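Local coordinates for CurM Sulfotransferase (Moorea producta, PDB 4GBM), which is the sulfotransferase domain of a curacin polyketide synthase and probably moves a sulfo group from the donor PAPS to an intermediate of the pathway, at residues 38-43 / 195-200; 64-69 / 119-124; 162-167 / 219-224. The protein carries 2 engineered substitutions. All coordinates share one frame; numbering follows the deposited sequence.

Interaction 1: 38-43 / 195-200. With A3P (adenosine-3'-5'-diphosphate), chain G.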
loop_
_atom_site.group_PDB
_atom_site.type_symbol
_atom_site.label_atom_id
_atom_site.label_comp_id
_atom_site.label_asym_id
_atom_site.label_seq_id
_atom_site.Cartn_x
_atom_site.Cartn_y
_atom_site.Cartn_z
ATOM N N LEU A 38 -1.495 1.953 5.032
ATOM C CA LEU A 38 -0.282 1.449 5.680
ATOM C C LEU A 38 -0.426 -0.018 6.031
ATOM O O LEU A 38 -1.430 -0.433 6.620
ATOM C CB LEU A 38 0.009 2.229 6.961
ATOM C CG LEU A 38 0.126 3.751 6.850
ATOM C CD1 LEU A 38 0.449 4.324 8.211
ATOM C CD2 LEU A 38 1.166 4.173 5.812
ATOM N N SER A 39 0.590 -0.804 5.697
ATOM C CA SER A 39 0.544 -2.230 6.009
ATOM C C SER A 39 1.894 -2.879 5.890
ATOM O O SER A 39 2.818 -2.320 5.301
ATOM C CB SER A 39 -0.409 -2.960 5.045
ATOM O OG SER A 39 0.147 -2.999 3.741
ATOM N N SER A 40 1.996 -4.071 6.460
ATOM C CA SER A 40 3.098 -4.984 6.181
ATOM C C SER A 40 2.945 -5.493 4.747
ATOM O O SER A 40 1.830 -5.523 4.218
ATOM C CB SER A 40 3.045 -6.158 7.168
ATOM O OG SER A 40 3.837 -7.259 6.747
ATOM N N PRO A 41 4.055 -5.911 4.106
ATOM C CA PRO A 41 3.933 -6.642 2.842
ATOM C C PRO A 41 2.963 -7.828 2.949
ATOM O O PRO A 41 2.778 -8.382 4.038
ATOM C CB PRO A 41 5.359 -7.174 2.637
ATOM C CG PRO A 41 6.202 -6.085 3.191
ATOM C CD PRO A 41 5.472 -5.667 4.447
ATOM N N ARG A 42 2.360 -8.201 1.822
ATOM C CA ARG A 42 1.531 -9.420 1.676
ATOM C C ARG A 42 0.224 -9.396 2.477
ATOM O O ARG A 42 -0.309 -10.449 2.842
ATOM C CB ARG A 42 2.338 -10.715 2.000
ATOM C CG ARG A 42 3.781 -10.741 1.492
ATOM C CD ARG A 42 3.862 -10.394 0.012
ATOM N NE ARG A 42 3.106 -11.316 -0.840
ATOM C CZ ARG A 42 3.016 -11.179 -2.159
ATOM N NH1 ARG A 42 2.336 -12.063 -2.881
ATOM N NH2 ARG A 42 3.615 -10.151 -2.757
ATOM N N SER A 43 -0.300 -8.198 2.736
ATOM C CA SER A 43 -1.484 -8.047 3.590
ATOM C C SER A 43 -2.766 -7.763 2.821
ATOM O O SER A 43 -3.786 -7.421 3.427
ATOM C CB SER A 43 -1.248 -6.951 4.637
ATOM O OG SER A 43 -0.162 -7.300 5.484
ATOM N N GLN A 195 10.398 -10.736 10.968
ATOM C CA GLN A 195 10.916 -9.416 11.331
ATOM C C GLN A 195 10.256 -8.318 10.491
ATOM O O GLN A 195 9.951 -7.242 11.005
ATOM C CB GLN A 195 12.440 -9.376 11.191
ATOM C CG GLN A 195 13.069 -8.029 11.516
ATOM C CD GLN A 195 14.581 -8.061 11.434
ATOM O OE1 GLN A 195 15.248 -8.699 12.252
ATOM N NE2 GLN A 195 15.134 -7.364 10.447
ATOM N N VAL A 196 10.023 -8.583 9.205
ATOM C CA VAL A 196 9.346 -7.601 8.352
ATOM C C VAL A 196 7.918 -7.331 8.854
ATOM O O VAL A 196 7.510 -6.175 8.990
ATOM C CB VAL A 196 9.360 -8.016 6.859
ATOM C CG1 VAL A 196 8.458 -7.111 6.044
ATOM C CG2 VAL A 196 10.778 -7.951 6.317
ATOM N N TRP A 197 7.181 -8.392 9.176
ATOM C CA TRP A 197 5.825 -8.237 9.704
ATOM C C TRP A 197 5.834 -7.510 11.054
ATOM O O TRP A 197 5.041 -6.593 11.275
ATOM C CB TRP A 197 5.127 -9.599 9.822
ATOM C CG TRP A 197 3.692 -9.487 10.266
ATOM C CD1 TRP A 197 2.596 -9.336 9.459
ATOM C CD2 TRP A 197 3.196 -9.513 11.615
ATOM N NE1 TRP A 197 1.453 -9.261 10.220
ATOM C CE2 TRP A 197 1.792 -9.365 11.546
ATOM C CE3 TRP A 197 3.804 -9.645 12.875
ATOM C CZ2 TRP A 197 0.981 -9.345 12.688
ATOM C CZ3 TRP A 197 3.002 -9.626 14.010
ATOM C CH2 TRP A 197 1.602 -9.479 13.907
ATOM N N ALA A 198 6.750 -7.907 11.941
ATOM C CA ALA A 198 6.826 -7.331 13.287
ATOM C C ALA A 198 7.238 -5.860 13.257
ATOM O O ALA A 198 6.602 -5.026 13.914
ATOM C CB ALA A 198 7.789 -8.140 14.165
ATOM N N LYS A 199 8.284 -5.547 12.488
ATOM C CA LYS A 199 8.792 -4.173 12.416
ATOM C C LYS A 199 7.788 -3.231 11.752
ATOM O O LYS A 199 7.542 -2.127 12.262
ATOM C CB LYS A 199 10.155 -4.117 11.712
ATOM C CG LYS A 199 10.686 -2.710 11.484
ATOM C CD LYS A 199 12.149 -2.705 11.071
ATOM C CE LYS A 199 12.573 -1.338 10.539
ATOM N NZ LYS A 199 12.261 -0.195 11.460
ATOM N N SER A 200 7.207 -3.658 10.631
ATOM C CA SER A 200 6.214 -2.853 9.919
ATOM C C SER A 200 5.041 -2.531 10.832
ATOM O O SER A 200 4.627 -1.380 10.951
ATOM C CB SER A 200 5.714 -3.582 8.670
ATOM O OG SER A 200 6.772 -3.825 7.766
HETATM P P1 A3P G . -0.277 -14.349 -1.951
HETATM O O1P A3P G . 1.215 -14.538 -1.839
HETATM O O2P A3P G . -0.771 -14.303 -3.375
HETATM O O3P A3P G . -1.056 -15.256 -1.040
HETATM P P2 A3P G . -0.038 -7.197 -1.049
HETATM O O4P A3P G . -0.112 -6.381 0.203
HETATM O O5P A3P G . 1.339 -7.635 -1.458
HETATM O O6P A3P G . -0.841 -6.610 -2.179
HETATM O "O5'" A3P G . -0.768 -8.589 -0.667
HETATM C "C5'" A3P G . -0.677 -9.696 -1.570
HETATM C "C4'" A3P G . -1.648 -10.737 -1.069
HETATM O "O4'" A3P G . -2.983 -10.271 -1.303
HETATM C "C3'" A3P G . -1.568 -12.034 -1.851
HETATM O "O3'" A3P G . -0.495 -12.850 -1.357
HETATM C "C2'" A3P G . -2.958 -12.611 -1.606
HETATM O "O2'" A3P G . -2.983 -13.396 -0.411
HETATM C "C1'" A3P G . -3.852 -11.392 -1.405
HETATM N N9 A3P G . -4.743 -11.207 -2.579
HETATM C C8 A3P G . -4.407 -10.783 -3.815
HETATM N N7 A3P G . -5.486 -10.769 -4.643
HETATM C C5 A3P G . -6.537 -11.199 -3.914
HETATM C C6 A3P G . -7.982 -11.430 -4.147
HETATM N N6 A3P G . -8.522 -11.176 -5.364
HETATM N N1 A3P G . -8.722 -11.889 -3.103
HETATM C C2 A3P G . -8.192 -12.129 -1.882
HETATM N N3 A3P G . -6.886 -11.933 -1.604
HETATM C C4 A3P G . -6.047 -11.477 -2.562
HETATM O O HOH W 1 -0.068 -7.371 8.340
#

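Interaction 2: 64-69 / 119-124. With ZN (zinc ion), chain F.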
loop_
_atom_site.group_PDB
_atom_site.type_symbol
_atom_site.label_atom_id
_atom_site.label_comp_id
_atom_site.label_asym_id
_atom_site.label_seq_id
_atom_site.Cartn_x
_atom_site.Cartn_y
_atom_site.Cartn_z
ATOM N N LEU A 64 3.505 5.075 -6.199
ATOM C CA LEU A 64 4.080 6.274 -6.816
ATOM C C LEU A 64 5.560 6.443 -6.493
ATOM O O LEU A 64 6.278 7.129 -7.230
ATOM C CB LEU A 64 3.308 7.519 -6.368
ATOM C CG LEU A 64 1.828 7.577 -6.755
ATOM C CD1 LEU A 64 1.139 8.726 -6.034
ATOM C CD2 LEU A 64 1.650 7.680 -8.263
ATOM N N HIS A 65 6.016 5.842 -5.392
ATOM C CA HIS A 65 7.418 5.954 -4.952
ATOM C C HIS A 65 7.903 7.412 -4.823
ATOM O O HIS A 65 9.037 7.737 -5.186
ATOM C CB HIS A 65 8.359 5.143 -5.868
ATOM C CG HIS A 65 7.884 3.747 -6.148
ATOM N ND1 HIS A 65 7.961 2.737 -5.218
ATOM C CD2 HIS A 65 7.327 3.198 -7.253
ATOM C CE1 HIS A 65 7.483 1.621 -5.737
ATOM N NE2 HIS A 65 7.081 1.877 -6.968
ATOM N N LEU A 66 7.041 8.268 -4.281
ATOM C CA LEU A 66 7.377 9.677 -4.062
ATOM C C LEU A 66 7.773 9.941 -2.609
ATOM O O LEU A 66 8.822 10.537 -2.345
ATOM C CB LEU A 66 6.198 10.571 -4.452
ATOM C CG LEU A 66 5.813 10.645 -5.936
ATOM C CD1 LEU A 66 4.507 11.398 -6.086
ATOM C CD2 LEU A 66 6.910 11.307 -6.763
ATOM N N LEU A 67 6.942 9.464 -1.679
ATOM C CA LEU A 67 7.089 9.779 -0.253
ATOM C C LEU A 67 8.495 9.584 0.352
ATOM O O LEU A 67 8.896 10.381 1.200
ATOM C CB LEU A 67 6.031 9.043 0.585
ATOM C CG LEU A 67 5.795 9.554 2.010
ATOM C CD1 LEU A 67 5.284 11.002 2.016
ATOM C CD2 LEU A 67 4.825 8.630 2.723
ATOM N N PRO A 68 9.251 8.545 -0.076
ATOM C CA PRO A 68 10.585 8.373 0.518
ATOM C C PRO A 68 11.644 9.416 0.118
ATOM O O PRO A 68 12.724 9.438 0.715
ATOM C CB PRO A 68 11.018 6.986 0.016
ATOM C CG PRO A 68 9.753 6.303 -0.380
ATOM C CD PRO A 68 8.899 7.400 -0.935
ATOM N N PHE A 69 11.347 10.271 -0.863
ATOM C CA PHE A 69 12.360 11.168 -1.445
ATOM C C PHE A 69 12.044 12.648 -1.260
ATOM O O PHE A 69 10.878 13.028 -1.138
ATOM C CB PHE A 69 12.535 10.863 -2.933
ATOM C CG PHE A 69 12.809 9.417 -3.218
ATOM C CD1 PHE A 69 14.066 8.872 -2.956
ATOM C CD2 PHE A 69 11.812 8.593 -3.723
ATOM C CE1 PHE A 69 14.321 7.532 -3.204
ATOM C CE2 PHE A 69 12.064 7.249 -3.980
ATOM C CZ PHE A 69 13.321 6.720 -3.717
ATOM N N GLN A 119 6.018 19.334 -4.467
ATOM C CA GLN A 119 5.514 19.967 -5.694
ATOM C C GLN A 119 4.853 18.962 -6.628
ATOM O O GLN A 119 3.843 19.270 -7.262
ATOM C CB GLN A 119 6.627 20.711 -6.430
ATOM C CG GLN A 119 6.987 22.045 -5.813
ATOM C CD GLN A 119 8.212 22.651 -6.464
ATOM O OE1 GLN A 119 9.283 22.050 -6.476
ATOM N NE2 GLN A 119 8.055 23.845 -7.026
ATOM N N VAL A 120 5.416 17.756 -6.712
ATOM C CA VAL A 120 4.848 16.733 -7.590
ATOM C C VAL A 120 3.513 16.243 -7.035
ATOM O O VAL A 120 2.541 16.094 -7.779
ATOM C CB VAL A 120 5.845 15.575 -7.848
ATOM C CG1 VAL A 120 5.196 14.458 -8.663
ATOM C CG2 VAL A 120 7.059 16.117 -8.581
ATOM N N TYR A 121 3.453 16.022 -5.724
ATOM C CA TYR A 121 2.180 15.694 -5.092
ATOM C C TYR A 121 1.129 16.784 -5.348
ATOM O O TYR A 121 -0.030 16.472 -5.619
ATOM C CB TYR A 121 2.352 15.482 -3.595
ATOM C CG TYR A 121 2.642 14.068 -3.128
ATOM C CD1 TYR A 121 3.791 13.798 -2.390
ATOM C CD2 TYR A 121 1.739 13.012 -3.361
ATOM C CE1 TYR A 121 4.060 12.524 -1.916
ATOM C CE2 TYR A 121 2.004 11.723 -2.880
ATOM C CZ TYR A 121 3.162 11.496 -2.154
ATOM O OH TYR A 121 3.450 10.238 -1.660
ATOM N N GLY A 122 1.532 18.049 -5.255
ATOM C CA GLY A 122 0.619 19.167 -5.499
ATOM C C GLY A 122 0.072 19.151 -6.918
ATOM O O GLY A 122 -1.121 19.407 -7.143
ATOM N N MET A 123 0.952 18.843 -7.868
ATOM C CA MET A 123 0.597 18.667 -9.279
ATOM C C MET A 123 -0.372 17.502 -9.486
ATOM O O MET A 123 -1.329 17.610 -10.250
ATOM C CB MET A 123 1.870 18.445 -10.098
ATOM C CG MET A 123 1.679 18.279 -11.596
ATOM S SD MET A 123 3.257 17.950 -12.403
ATOM C CE MET A 123 4.262 19.260 -11.713
ATOM N N LEU A 124 -0.125 16.386 -8.809
ATOM C CA LEU A 124 -1.050 15.256 -8.887
ATOM C C LEU A 124 -2.415 15.637 -8.331
ATOM O O LEU A 124 -3.441 15.350 -8.957
ATOM C CB LEU A 124 -0.507 14.030 -8.150
ATOM C CG LEU A 124 0.724 13.338 -8.742
ATOM C CD1 LEU A 124 1.136 12.152 -7.882
ATOM C CD2 LEU A 124 0.460 12.889 -10.176
HETATM ZN ZN ZN F . 8.892 2.702 -3.304
HETATM O O HOH W 2 4.664 7.902 -2.722
HETATM O O HOH W 3 9.199 0.624 -2.884
#

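Interaction 3: 162-167 / 219-224. With A3P (adenosine-3'-5'-diphosphate), chain G.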
loop_
_atom_site.group_PDB
_atom_site.type_symbol
_atom_site.label_atom_id
_atom_site.label_comp_id
_atom_site.label_asym_id
_atom_site.label_seq_id
_atom_site.Cartn_x
_atom_site.Cartn_y
_atom_site.Cartn_z
ATOM N N LEU A 162 -4.051 -1.466 7.465
ATOM C CA LEU A 162 -4.434 -2.802 7.010
ATOM C C LEU A 162 -3.520 -3.838 7.657
ATOM O O LEU A 162 -2.297 -3.744 7.545
ATOM C CB LEU A 162 -4.348 -2.871 5.481
ATOM C CG LEU A 162 -4.612 -4.220 4.810
ATOM C CD1 LEU A 162 -6.041 -4.726 5.050
ATOM C CD2 LEU A 162 -4.322 -4.102 3.324
ATOM N N VAL A 163 -4.129 -4.801 8.347
ATOM C CA VAL A 163 -3.397 -5.856 9.051
ATOM C C VAL A 163 -3.811 -7.241 8.558
ATOM O O VAL A 163 -4.954 -7.445 8.148
ATOM C CB VAL A 163 -3.567 -5.774 10.601
ATOM C CG1 VAL A 163 -3.002 -4.481 11.150
ATOM C CG2 VAL A 163 -5.022 -5.929 11.026
ATOM N N ARG A 164 -2.864 -8.177 8.580
ATOM C CA ARG A 164 -3.141 -9.575 8.254
ATOM C C ARG A 164 -2.421 -10.468 9.260
ATOM O O ARG A 164 -1.392 -10.083 9.805
ATOM C CB ARG A 164 -2.711 -9.891 6.815
ATOM C CG ARG A 164 -3.131 -11.286 6.359
ATOM C CD ARG A 164 -2.787 -11.517 4.915
ATOM N NE ARG A 164 -3.324 -12.799 4.466
ATOM C CZ ARG A 164 -3.075 -13.326 3.273
ATOM N NH1 ARG A 164 -2.257 -12.701 2.434
ATOM N NH2 ARG A 164 -3.628 -14.482 2.927
ATOM N N HIS A 165 -2.975 -11.655 9.508
ATOM C CA HIS A 165 -2.396 -12.591 10.455
ATOM C C HIS A 165 -0.924 -12.841 10.120
ATOM O O HIS A 165 -0.580 -13.041 8.951
ATOM C CB HIS A 165 -3.162 -13.913 10.409
ATOM C CG HIS A 165 -2.888 -14.811 11.574
ATOM N ND1 HIS A 165 -1.712 -15.523 11.714
ATOM C CD2 HIS A 165 -3.649 -15.123 12.649
ATOM C CE1 HIS A 165 -1.757 -16.220 12.836
ATOM N NE2 HIS A 165 -2.922 -15.999 13.419
ATOM N N PRO A 166 -0.054 -12.847 11.139
ATOM C CA PRO A 166 1.372 -13.032 10.855
ATOM C C PRO A 166 1.712 -14.357 10.145
ATOM O O PRO A 166 2.632 -14.386 9.327
ATOM C CB PRO A 166 2.024 -12.971 12.252
ATOM C CG PRO A 166 0.906 -13.302 13.204
ATOM C CD PRO A 166 -0.309 -12.680 12.584
ATOM N N TYR A 167 0.990 -15.438 10.441
ATOM C CA TYR A 167 1.283 -16.726 9.787
ATOM C C TYR A 167 1.086 -16.604 8.278
ATOM O O TYR A 167 1.894 -17.105 7.488
ATOM C CB TYR A 167 0.377 -17.841 10.304
ATOM C CG TYR A 167 0.635 -18.367 11.698
ATOM C CD1 TYR A 167 1.544 -17.754 12.574
ATOM C CD2 TYR A 167 -0.078 -19.475 12.157
ATOM C CE1 TYR A 167 1.741 -18.254 13.864
ATOM C CE2 TYR A 167 0.110 -19.975 13.441
ATOM C CZ TYR A 167 1.020 -19.362 14.284
ATOM O OH TYR A 167 1.202 -19.863 15.548
ATOM N N ILE A 219 -8.334 -1.937 9.229
ATOM C CA ILE A 219 -9.000 -2.984 8.460
ATOM C C ILE A 219 -8.210 -4.278 8.607
ATOM O O ILE A 219 -7.001 -4.292 8.416
ATOM C CB ILE A 219 -9.107 -2.619 6.970
ATOM C CG1 ILE A 219 -10.049 -1.418 6.796
ATOM C CG2 ILE A 219 -9.630 -3.821 6.142
ATOM C CD1 ILE A 219 -10.146 -0.916 5.381
ATOM N N ARG A 220 -8.903 -5.355 8.958
ATOM C CA ARG A 220 -8.284 -6.674 8.998
ATOM C C ARG A 220 -8.511 -7.333 7.653
ATOM O O ARG A 220 -9.648 -7.407 7.175
ATOM C CB ARG A 220 -8.888 -7.511 10.122
ATOM C CG ARG A 220 -8.910 -6.741 11.441
ATOM C CD ARG A 220 -9.648 -7.487 12.537
ATOM N NE ARG A 220 -8.853 -8.573 13.100
ATOM C CZ ARG A 220 -7.834 -8.403 13.939
ATOM N NH1 ARG A 220 -7.192 -9.466 14.398
ATOM N NH2 ARG A 220 -7.448 -7.181 14.323
ATOM N N TYR A 221 -7.423 -7.804 7.047
ATOM C CA TYR A 221 -7.500 -8.507 5.766
ATOM C C TYR A 221 -8.565 -9.599 5.788
ATOM O O TYR A 221 -9.310 -9.791 4.813
ATOM C CB TYR A 221 -6.140 -9.123 5.407
ATOM C CG TYR A 221 -6.226 -10.062 4.232
ATOM C CD1 TYR A 221 -6.225 -9.572 2.926
ATOM C CD2 TYR A 221 -6.346 -11.436 4.422
ATOM C CE1 TYR A 221 -6.325 -10.430 1.836
ATOM C CE2 TYR A 221 -6.446 -12.312 3.340
ATOM C CZ TYR A 221 -6.434 -11.803 2.054
ATOM O OH TYR A 221 -6.532 -12.675 0.999
ATOM N N GLU A 222 -8.622 -10.331 6.897
ATOM C CA GLU A 222 -9.533 -11.464 6.996
ATOM C C GLU A 222 -10.988 -11.006 6.889
ATOM O O GLU A 222 -11.789 -11.662 6.222
ATOM C CB GLU A 222 -9.278 -12.264 8.280
ATOM C CG GLU A 222 -7.885 -12.940 8.345
ATOM C CD GLU A 222 -6.733 -11.991 8.672
ATOM O OE1 GLU A 222 -6.961 -10.852 9.143
ATOM O OE2 GLU A 222 -5.582 -12.410 8.453
ATOM N N ASP A 223 -11.309 -9.870 7.521
ATOM C CA ASP A 223 -12.631 -9.248 7.407
ATOM C C ASP A 223 -12.851 -8.710 5.992
ATOM O O ASP A 223 -13.939 -8.851 5.427
ATOM C CB ASP A 223 -12.785 -8.090 8.399
ATOM C CG ASP A 223 -12.804 -8.531 9.846
ATOM O OD1 ASP A 223 -13.087 -9.720 10.139
ATOM O OD2 ASP A 223 -12.560 -7.647 10.705
ATOM N N LEU A 224 -11.820 -8.094 5.416
ATOM C CA LEU A 224 -11.932 -7.526 4.072
ATOM C C LEU A 224 -12.393 -8.552 3.042
ATOM O O LEU A 224 -13.258 -8.257 2.212
ATOM C CB LEU A 224 -10.597 -6.910 3.625
ATOM C CG LEU A 224 -10.557 -6.301 2.214
ATOM C CD1 LEU A 224 -11.516 -5.117 2.109
ATOM C CD2 LEU A 224 -9.135 -5.886 1.863
HETATM P P1 A3P G . -0.277 -14.349 -1.951
HETATM O O1P A3P G . 1.215 -14.538 -1.839
HETATM O O2P A3P G . -0.771 -14.303 -3.375
HETATM O O3P A3P G . -1.056 -15.256 -1.040
HETATM P P2 A3P G . -0.038 -7.197 -1.049
HETATM O O4P A3P G . -0.112 -6.381 0.203
HETATM O O5P A3P G . 1.339 -7.635 -1.458
HETATM O O6P A3P G . -0.841 -6.610 -2.179
HETATM O "O5'" A3P G . -0.768 -8.589 -0.667
HETATM C "C5'" A3P G . -0.677 -9.696 -1.570
HETATM C "C4'" A3P G . -1.648 -10.737 -1.069
HETATM O "O4'" A3P G . -2.983 -10.271 -1.303
HETATM C "C3'" A3P G . -1.568 -12.034 -1.851
HETATM O "O3'" A3P G . -0.495 -12.850 -1.357
HETATM C "C2'" A3P G . -2.958 -12.611 -1.606
HETATM O "O2'" A3P G . -2.983 -13.396 -0.411
HETATM C "C1'" A3P G . -3.852 -11.392 -1.405
HETATM N N9 A3P G . -4.743 -11.207 -2.579
HETATM C C8 A3P G . -4.407 -10.783 -3.815
HETATM N N7 A3P G . -5.486 -10.769 -4.643
HETATM C C5 A3P G . -6.537 -11.199 -3.914
HETATM C C6 A3P G . -7.982 -11.430 -4.147
HETATM N N6 A3P G . -8.522 -11.176 -5.364
HETATM N N1 A3P G . -8.722 -11.889 -3.103
HETATM C C2 A3P G . -8.192 -12.129 -1.882
HETATM N N3 A3P G . -6.886 -11.933 -1.604
HETATM C C4 A3P G . -6.047 -11.477 -2.562
HETATM O O HOH W 4 -4.930 -14.290 6.538
#

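Interaction 1: 38-43 / 195-200
Ser40 and Ser200 bring their CA atoms to 5.3 Å where the loop leaving strand 35-39 passes one side of helix 189-208. The contact is small, and no direct hydrogen bond crosses it. Ser40 CA lies 3.9 Å from Ser200 CB. Ser40 and Ser200 each have two conformers, so their hydroxyl contacts hold for one of them. In that one Ser40 OG stands anti to its backbone N (chi1 164°), which brings it to 3.6 Å from Trp197 CD1, an oblique approach to the indole. The same OG bonds to Pro41 O in the carbonyl plane, on a lone pair. Pro41 crosses Val196 at about a right angle, with Pro41 CD 3.7 Å from Val196 CG1. In one conformer Ser200 OG turns back on its own helix and joins Ser200 N on Val196 O, from the opposite face. Trp197 NE1 bonds to Arg164 O and more weakly to a water held by Ser43 OG. On the ligand side, Arg42 NH1 donates to A3P O1P, on the 3'-phosphate, at 2.9 Å (168°). A3P C5' covers one face of that guanidinium. Ser43 N makes a weak bond to A3P O4P on the 5'-phosphate; the loop is consistent with the 5'-phosphosulfate-binding loop, the P-loop counterpart of sulfotransferases. Helix 166-175 packs on Ser40, Ser43 and Trp197 through Val169, and helix 297-305 covers Trp197. Strand 35-39 pairs with strand 158-163.

Interaction 2: 64-69 / 119-124
The Tyr121 ring carries Leu66 CD1 over the centre of one face, 4.0 Å from its centroid and 8° off the normal, a CH-pi contact. Leu67 N and Leu64 CD1 approach the ring obliquely, and Phe154 meets it edge-to-face. Pro68 CB lies over one face of the Phe69 ring, toward its rim, and His65 O lies at the edge of that ring. Leu66 is extended at chi2 (171°), CD1 anti to CA, which carries this methyl over Tyr121. The same CD1 meets Leu124 CD1 tip to tip at 3.9 Å. Leu64 CD1 also reaches Leu124 CD1 tip to tip, and Leu66 crosses Val120 at about a right angle. Tyr121 OH bonds to Asp135 OD1 and accepts from a water at 2.8 Å, which in turn accepts from Leu66 N at 2.9 Å. A phenylalanine in place of Tyr121 would probably leave Asp135 OD1 and this water without their hydroxyl partner. A type I turn from Leu66 to Phe69 is closed by Phe69 N to Leu66 O. The His65 side chain leaves the backbone away from the helix, and its ND1 binds a zinc ion at 2.1 Å, together with a water and two atoms from elsewhere. Within the sulfotransferase fold (P-loop NTPase clan), this zinc-binding loop, between strand 58-59 and helix 72-78, packs on a mostly apolar side of helix 117-128.

Interaction 3: 162-167 / 219-224
Arg164 and Tyr221 lie side by side and point the same way toward the bound A3P. Both have CG anti to the backbone N (Tyr221 chi1 170°), and the extended Arg164 chain runs alongside the ring. Arg164 CD lies over the Tyr221 face, 4.0 Å from the centroid, in a CH-pi contact. Arg164 CZ is also 4.0 Å from the Tyr221 centroid, an off-centre cation-pi pair with the guanidinium and ring planes 36° apart. Arg164 NH1 donates to A3P O2' at 3.0 Å, and Tyr221 OH donates to A3P N3, which lies at the ring edge, at 2.7 Å. Arg164 NH1 also bonds to Arg42 O, and NH2 bonds to Leu282 O; these help fix the guanidinium. A bend at chi2 (77°) folds the Glu222 chain back, and its OE2 accepts from His165 N at 2.9 Å, on the syn side. A water links OE2 to Arg164 NE. Glu222 OE1 bonds to Tyr308 OH. His165 is the N-cap of helix 166-175: its ND1 accepts from Tyr167 N at 3.0 Å, while its NE2 bonds to Glu309 O. The backbones pair as parallel strands, by Val163 N to Ile219 O at 2.9 Å and Tyr221 N to Val163 O at 2.7 Å. Leu162 and Ile219 share one sheet face, Val163 and Arg220 the other. Helices 45-53 and 228-239 pack on the Leu162 and Ile219 face. Tyr308 covers Val163 and Arg220. Strand 216-220 leads straight into helix 221-226, and its neighbour 158-163 reaches helix 166-175 through Arg164 and His165.

Overall arrangement
From the N terminus, strand 35-39 comes first and opens interaction 1 at its end. Residues 64-69 and 119-124 then close interaction 2, a shorter loop nested wholly inside that of interaction 1. Interaction 3 opens at 162-167, before helix 189-208 returns to close interaction 1, and closes at 219-224. Interactions 1 and 3 therefore cross. They touch through the neighbouring strands 35-39 and 158-163, and also where helix 189-208 meets the loop after strand 158-163. Both reach A3P, with centres about 11 Å apart. Interaction 2 stands apart, its centre about 23 Å from that of interaction 1 and on the opposite side of the chain's centre from interaction 3. It ties a zinc-binding loop to helix 117-128.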